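Local structure of transcriptional regulator, MarR family (Silicibacter pomeroyi DSS-3, 3CDH) at residues 30-35 with 119-124; 43-48 with 79-84. The protein probably binds DNA and regulates transcription as a dimer of the MarR family, using a winged helix-turn-helix domain. One frame throughout, in Å; residues are numbered along the deposited sequence.

Interaction 1 (30-35 with 119-124)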
loop_
_atom_site.group_PDB
_atom_site.type_symbol
_atom_site.label_atom_id
_atom_site.label_comp_id
_atom_site.label_asym_id
_atom_site.label_seq_id
_atom_site.Cartn_x
_atom_site.Cartn_y
_atom_site.Cartn_z
ATOM N N ALA B 30 -3.526 9.737 -1.628
ATOM C CA ALA B 30 -4.651 10.077 -2.508
ATOM C C ALA B 30 -4.506 11.458 -3.162
ATOM O O ALA B 30 -4.603 11.581 -4.395
ATOM C CB ALA B 30 -6.006 9.926 -1.788
ATOM N N GLN B 31 -4.225 12.474 -2.356
ATOM C CA GLN B 31 -4.201 13.820 -2.907
ATOM C C GLN B 31 -3.071 13.999 -3.913
ATOM O O GLN B 31 -3.267 14.524 -5.000
ATOM C CB GLN B 31 -4.142 14.870 -1.808
ATOM C CG GLN B 31 -4.770 16.224 -2.168
ATOM C CD GLN B 31 -4.349 17.330 -1.163
ATOM O OE1 GLN B 31 -5.014 17.532 -0.122
ATOM N NE2 GLN B 31 -3.207 18.014 -1.451
ATOM N N PHE B 32 -1.887 13.527 -3.580
ATOM C CA PHE B 32 -0.802 13.633 -4.519
ATOM C C PHE B 32 -1.030 12.812 -5.779
ATOM O O PHE B 32 -0.671 13.250 -6.885
ATOM C CB PHE B 32 0.532 13.261 -3.891
ATOM C CG PHE B 32 1.689 13.716 -4.703
ATOM C CD1 PHE B 32 1.889 15.082 -4.926
ATOM C CD2 PHE B 32 2.530 12.799 -5.313
ATOM C CE1 PHE B 32 2.925 15.526 -5.720
ATOM C CE2 PHE B 32 3.599 13.239 -6.112
ATOM C CZ PHE B 32 3.791 14.603 -6.315
ATOM N N HIS B 33 -1.610 11.623 -5.620
ATOM C CA HIS B 33 -1.921 10.827 -6.783
ATOM C C HIS B 33 -2.924 11.560 -7.687
ATOM O O HIS B 33 -2.771 11.538 -8.902
ATOM C CB HIS B 33 -2.343 9.402 -6.422
ATOM C CG HIS B 33 -1.236 8.562 -5.844
ATOM N ND1 HIS B 33 -1.455 7.298 -5.333
ATOM C CD2 HIS B 33 0.092 8.806 -5.680
ATOM C CE1 HIS B 33 -0.307 6.801 -4.886
ATOM N NE2 HIS B 33 0.646 7.697 -5.077
ATOM N N ASP B 34 -3.899 12.253 -7.102
ATOM C CA ASP B 34 -4.796 13.141 -7.866
ATOM C C ASP B 34 -4.018 14.102 -8.790
ATOM O O ASP B 34 -4.391 14.333 -9.959
ATOM C CB ASP B 34 -5.712 13.972 -6.944
ATOM C CG ASP B 34 -6.707 13.124 -6.145
ATOM O OD1 ASP B 34 -7.082 12.015 -6.600
ATOM O OD2 ASP B 34 -7.127 13.585 -5.049
ATOM N N HIS B 35 -2.943 14.645 -8.236
ATOM C CA HIS B 35 -2.102 15.598 -8.916
ATOM C C HIS B 35 -1.343 14.966 -10.077
ATOM O O HIS B 35 -1.317 15.514 -11.181
ATOM C CB HIS B 35 -1.149 16.236 -7.906
ATOM C CG HIS B 35 -0.226 17.245 -8.502
ATOM N ND1 HIS B 35 -0.677 18.397 -9.108
ATOM C CD2 HIS B 35 1.122 17.275 -8.596
ATOM C CE1 HIS B 35 0.352 19.087 -9.563
ATOM N NE2 HIS B 35 1.456 18.436 -9.252
ATOM N N ARG B 119 7.127 17.288 -2.090
ATOM C CA ARG B 119 7.670 17.785 -0.828
ATOM C C ARG B 119 6.708 18.745 -0.139
ATOM O O ARG B 119 6.502 18.661 1.065
ATOM C CB ARG B 119 9.008 18.480 -1.028
ATOM C CG ARG B 119 10.199 17.581 -1.247
ATOM C CD ARG B 119 11.462 18.447 -1.320
ATOM N NE ARG B 119 12.610 17.800 -1.966
ATOM C CZ ARG B 119 13.459 16.967 -1.350
ATOM N NH1 ARG B 119 13.284 16.648 -0.054
ATOM N NH2 ARG B 119 14.486 16.443 -2.038
ATOM N N ALA B 120 6.128 19.660 -0.912
ATOM C CA ALA B 120 5.217 20.671 -0.359
ATOM C C ALA B 120 3.957 20.022 0.214
ATOM O O ALA B 120 3.510 20.398 1.297
ATOM C CB ALA B 120 4.878 21.722 -1.402
ATOM N N HIS B 121 3.413 19.051 -0.519
ATOM C CA HIS B 121 2.262 18.267 -0.090
ATOM C C HIS B 121 2.580 17.482 1.207
ATOM O O HIS B 121 1.725 17.367 2.100
ATOM C CB HIS B 121 1.834 17.306 -1.215
ATOM C CG HIS B 121 1.050 17.947 -2.333
ATOM N ND1 HIS B 121 1.511 19.028 -3.060
ATOM C CD2 HIS B 121 -0.147 17.613 -2.883
ATOM C CE1 HIS B 121 0.627 19.343 -3.990
ATOM N NE2 HIS B 121 -0.386 18.498 -3.907
ATOM N N GLU B 122 3.804 16.955 1.304
ATOM C CA GLU B 122 4.284 16.240 2.473
ATOM C C GLU B 122 4.392 17.188 3.658
ATOM O O GLU B 122 4.043 16.825 4.782
ATOM C CB GLU B 122 5.639 15.590 2.203
ATOM C CG GLU B 122 6.263 14.938 3.444
ATOM C CD GLU B 122 7.630 14.355 3.209
ATOM O OE1 GLU B 122 8.490 15.009 2.591
ATOM O OE2 GLU B 122 7.866 13.228 3.657
ATOM N N THR B 123 4.864 18.403 3.410
ATOM C CA THR B 123 5.030 19.366 4.488
ATOM C C THR B 123 3.671 19.804 4.983
ATOM O O THR B 123 3.477 19.968 6.191
ATOM C CB THR B 123 5.885 20.592 4.091
ATOM O OG1 THR B 123 7.025 20.152 3.350
ATOM C CG2 THR B 123 6.365 21.330 5.339
ATOM N N ARG B 124 2.731 19.977 4.062
ATOM C CA ARG B 124 1.373 20.311 4.439
ATOM C C ARG B 124 0.916 19.280 5.473
ATOM O O ARG B 124 0.483 19.621 6.586
ATOM C CB ARG B 124 0.458 20.270 3.217
ATOM C CG ARG B 124 -0.708 21.270 3.223
ATOM C CD ARG B 124 -0.597 22.379 2.111
ATOM N NE ARG B 124 -0.188 21.898 0.770
ATOM C CZ ARG B 124 -0.827 20.986 0.009
ATOM N NH1 ARG B 124 -0.330 20.657 -1.188
ATOM N NH2 ARG B 124 -1.944 20.378 0.436
#
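F32 and H121 meet edge to face where helix 17-38 packs nearly antiparallel to helix 105-130. The short segments cross at 156°, with their axes 10.6 Å apart. The F32 ring is turned edge-on to the imidazole. F32 CD1 lies over one face of the H121 ring, toward its rim, 3.8 Å from H121 CD2. The ring planes are 75° apart and the ring centroids 5.4 Å apart. F32 reaches this place because its CG is anti to the backbone N (chi1 -164°). H35 completes the aromatic cluster; its ring lies oblique to that of H121. This is the tightly packed side. The buried F32 also packs on S117 and A118 of helix 105-130, and on Y16 of the second subunit. The two long helices joined here probably belong to the dimerisation region of the MarR fold.

The other side is looser. The exposed R124 comes in roughly square to the exposed Q31, and the end of Q31 meets the edge of the guanidinium nearly in its plane. R124 bends back so that NH1 lies over the face of H121 opposite F32. H121 was modelled in two conformers, and this account holds for one of them. The contact therefore rests on aromatic packing, with polar groups at its margin, and the placing of R124 against H121 is the less certain part.

Interaction 2 (43-48 with 79-84)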
loop_
_atom_site.group_PDB
_atom_site.type_symbol
_atom_site.label_atom_id
_atom_site.label_comp_id
_atom_site.label_asym_id
_atom_site.label_seq_id
_atom_site.Cartn_x
_atom_site.Cartn_y
_atom_site.Cartn_z
ATOM N N VAL B 43 0.977 6.429 -11.570
ATOM C CA VAL B 43 1.725 6.334 -10.306
ATOM C C VAL B 43 3.093 5.661 -10.467
ATOM O O VAL B 43 4.098 6.169 -9.986
ATOM C CB VAL B 43 0.900 5.675 -9.181
ATOM C CG1 VAL B 43 1.796 5.307 -8.000
ATOM C CG2 VAL B 43 -0.194 6.605 -8.741
ATOM N N PRO B 44 3.152 4.538 -11.171
ATOM C CA PRO B 44 4.489 3.963 -11.318
ATOM C C PRO B 44 5.455 4.904 -12.035
ATOM O O PRO B 44 6.648 4.914 -11.703
ATOM C CB PRO B 44 4.254 2.715 -12.166
ATOM C CG PRO B 44 2.826 2.463 -12.104
ATOM C CD PRO B 44 2.118 3.730 -11.833
ATOM N N GLU B 45 4.965 5.672 -13.023
ATOM C CA GLU B 45 5.853 6.591 -13.748
ATOM C C GLU B 45 6.420 7.623 -12.783
ATOM O O GLU B 45 7.617 7.872 -12.764
ATOM C CB GLU B 45 5.156 7.246 -14.915
ATOM C CG GLU B 45 5.520 6.669 -16.261
ATOM C CD GLU B 45 4.457 6.912 -17.314
ATOM O OE1 GLU B 45 4.703 6.696 -18.528
ATOM O OE2 GLU B 45 3.332 7.311 -16.931
ATOM N N TRP B 46 5.583 8.171 -11.916
ATOM C CA TRP B 46 6.085 9.150 -10.968
ATOM C C TRP B 46 7.130 8.542 -10.029
ATOM O O TRP B 46 8.134 9.193 -9.689
ATOM C CB TRP B 46 4.925 9.812 -10.231
ATOM C CG TRP B 46 5.108 9.952 -8.788
ATOM C CD1 TRP B 46 4.499 9.206 -7.827
ATOM C CD2 TRP B 46 5.941 10.889 -8.101
ATOM N NE1 TRP B 46 4.887 9.621 -6.582
ATOM C CE2 TRP B 46 5.772 10.654 -6.713
ATOM C CE3 TRP B 46 6.803 11.906 -8.513
ATOM C CZ2 TRP B 46 6.447 11.384 -5.733
ATOM C CZ3 TRP B 46 7.485 12.641 -7.533
ATOM C CH2 TRP B 46 7.306 12.369 -6.160
ATOM N N ARG B 47 6.912 7.297 -9.624
ATOM C CA ARG B 47 7.835 6.671 -8.703
ATOM C C ARG B 47 9.188 6.507 -9.361
ATOM O O ARG B 47 10.224 6.764 -8.727
ATOM C CB ARG B 47 7.305 5.340 -8.209
ATOM C CG ARG B 47 6.115 5.523 -7.320
ATOM C CD ARG B 47 5.541 4.220 -6.864
ATOM N NE ARG B 47 4.513 4.428 -5.846
ATOM C CZ ARG B 47 3.788 3.444 -5.302
ATOM N NH1 ARG B 47 3.979 2.168 -5.681
ATOM N NH2 ARG B 47 2.872 3.736 -4.383
ATOM N N VAL B 48 9.197 6.108 -10.634
ATOM C CA VAL B 48 10.461 6.009 -11.340
ATOM C C VAL B 48 11.157 7.367 -11.318
ATOM O O VAL B 48 12.360 7.442 -10.999
ATOM C CB VAL B 48 10.307 5.539 -12.764
ATOM C CG1 VAL B 48 11.536 5.959 -13.594
ATOM C CG2 VAL B 48 10.121 4.049 -12.776
ATOM N N ASP B 79 10.246 1.015 -20.292
ATOM C CA ASP B 79 10.299 1.113 -21.754
ATOM C C ASP B 79 9.421 2.220 -22.310
ATOM O O ASP B 79 9.785 2.888 -23.294
ATOM C CB ASP B 79 9.851 -0.165 -22.421
ATOM C CG ASP B 79 10.815 -1.299 -22.214
ATOM O OD1 ASP B 79 12.012 -1.071 -21.911
ATOM O OD2 ASP B 79 10.340 -2.444 -22.346
ATOM N N GLN B 80 8.256 2.400 -21.705
ATOM C CA GLN B 80 7.315 3.402 -22.206
ATOM C C GLN B 80 7.870 4.798 -21.986
ATOM O O GLN B 80 7.764 5.648 -22.866
ATOM C CB GLN B 80 5.956 3.266 -21.535
ATOM C CG GLN B 80 5.252 2.028 -21.922
ATOM C CD GLN B 80 3.962 1.854 -21.155
ATOM O OE1 GLN B 80 3.899 2.094 -19.935
ATOM N NE2 GLN B 80 2.905 1.457 -21.872
HETATM N N MSE B 81 8.464 5.012 -20.816
HETATM C CA MSE B 81 9.091 6.261 -20.504
HETATM C C MSE B 81 10.286 6.525 -21.416
HETATM O O MSE B 81 10.547 7.653 -21.829
HETATM C CB MSE B 81 9.502 6.268 -19.042
HETATM C CG MSE B 81 8.329 6.217 -18.125
HETATM SE SE MSE B 81 8.871 6.080 -16.245
HETATM C CE MSE B 81 9.369 7.911 -15.895
ATOM N N ASP B 82 11.029 5.476 -21.722
ATOM C CA ASP B 82 12.110 5.535 -22.682
ATOM C C ASP B 82 11.545 6.024 -24.006
ATOM O O ASP B 82 12.040 7.005 -24.524
ATOM C CB ASP B 82 12.737 4.151 -22.818
ATOM C CG ASP B 82 14.093 4.164 -23.526
ATOM O OD1 ASP B 82 14.287 4.964 -24.457
ATOM O OD2 ASP B 82 14.971 3.325 -23.158
ATOM N N ALA B 83 10.498 5.395 -24.537
ATOM C CA ALA B 83 9.954 5.789 -25.847
ATOM C C ALA B 83 9.493 7.248 -25.895
ATOM O O ALA B 83 9.413 7.888 -26.968
ATOM C CB ALA B 83 8.803 4.914 -26.214
ATOM N N ARG B 84 9.162 7.759 -24.721
ATOM C CA ARG B 84 8.570 9.061 -24.622
ATOM C C ARG B 84 9.692 10.068 -24.469
ATOM O O ARG B 84 9.451 11.267 -24.597
ATOM C CB ARG B 84 7.654 9.115 -23.408
ATOM C CG ARG B 84 6.786 10.327 -23.323
ATOM C CD ARG B 84 5.456 9.880 -22.838
ATOM N NE ARG B 84 5.410 9.833 -21.396
ATOM C CZ ARG B 84 5.148 8.761 -20.669
ATOM N NH1 ARG B 84 4.887 7.565 -21.208
ATOM N NH2 ARG B 84 5.165 8.908 -19.356
#
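The M81 side chain runs out extended and then bends at its end (chi3 78°), which turns CE toward V48. R84 is bent at chi2 and chi3, and this curls its guanidinium toward E45, whose chain is extended beyond CG. M81 is a selenomethionine. M81 and E45 run alongside each other, pointing opposite ways, with M81 SE 3.4 Å from E45 CG. M81 and V48 meet tip to tip, V48 CG1 lying 3.7 Å from M81 CE. Beside this apolar packing, E45 forms a salt bridge with R84. E45 OE1 takes both terminal nitrogens at the guanidinium edge. The bond from R84 NH1 is weak, at 2.8 Å to E45 OE1, and the modelled approach of R84 NH2 is too short to be trusted in detail. The carboxylate plane stands 85° from the guanidinium plane. E45 OE1 also pairs with R42, so two arginines share one oxygen. An alanine in place of E45 would probably leave R84 and R42 without their common anion and open a gap beside the selenium of M81. The contact joins helix 43-54 to the C-terminal part of helix 71-84, probably the DNA-recognition helix as in other MarR proteins. M81 and V48 thus give a buried apolar join, and the carboxylate of E45 balances two arginines beside it.

In the fold
The centres of interactions 1 and 2 are about 19 Å apart. Both segments of interaction 2 fall between residues 35 and 119, in the chain that interaction 1 brings together. Helix 17-38 is followed directly by helix 43-54, and the two contacts touch through them: F32 packs edge to face with W46, and H33 packs on V43. W46 also reaches helix 105-130. Interaction 2 lies within the winged helix-turn-helix part, while interaction 1 ties together two long helices beside it. Both contacts touch the second subunit, where Y16 packs on F32 and W46. Continuous packing thus runs from the subunit interface to helix 71-84, consistent with a MarR dimer whose DNA-binding parts are anchored on the dimer core.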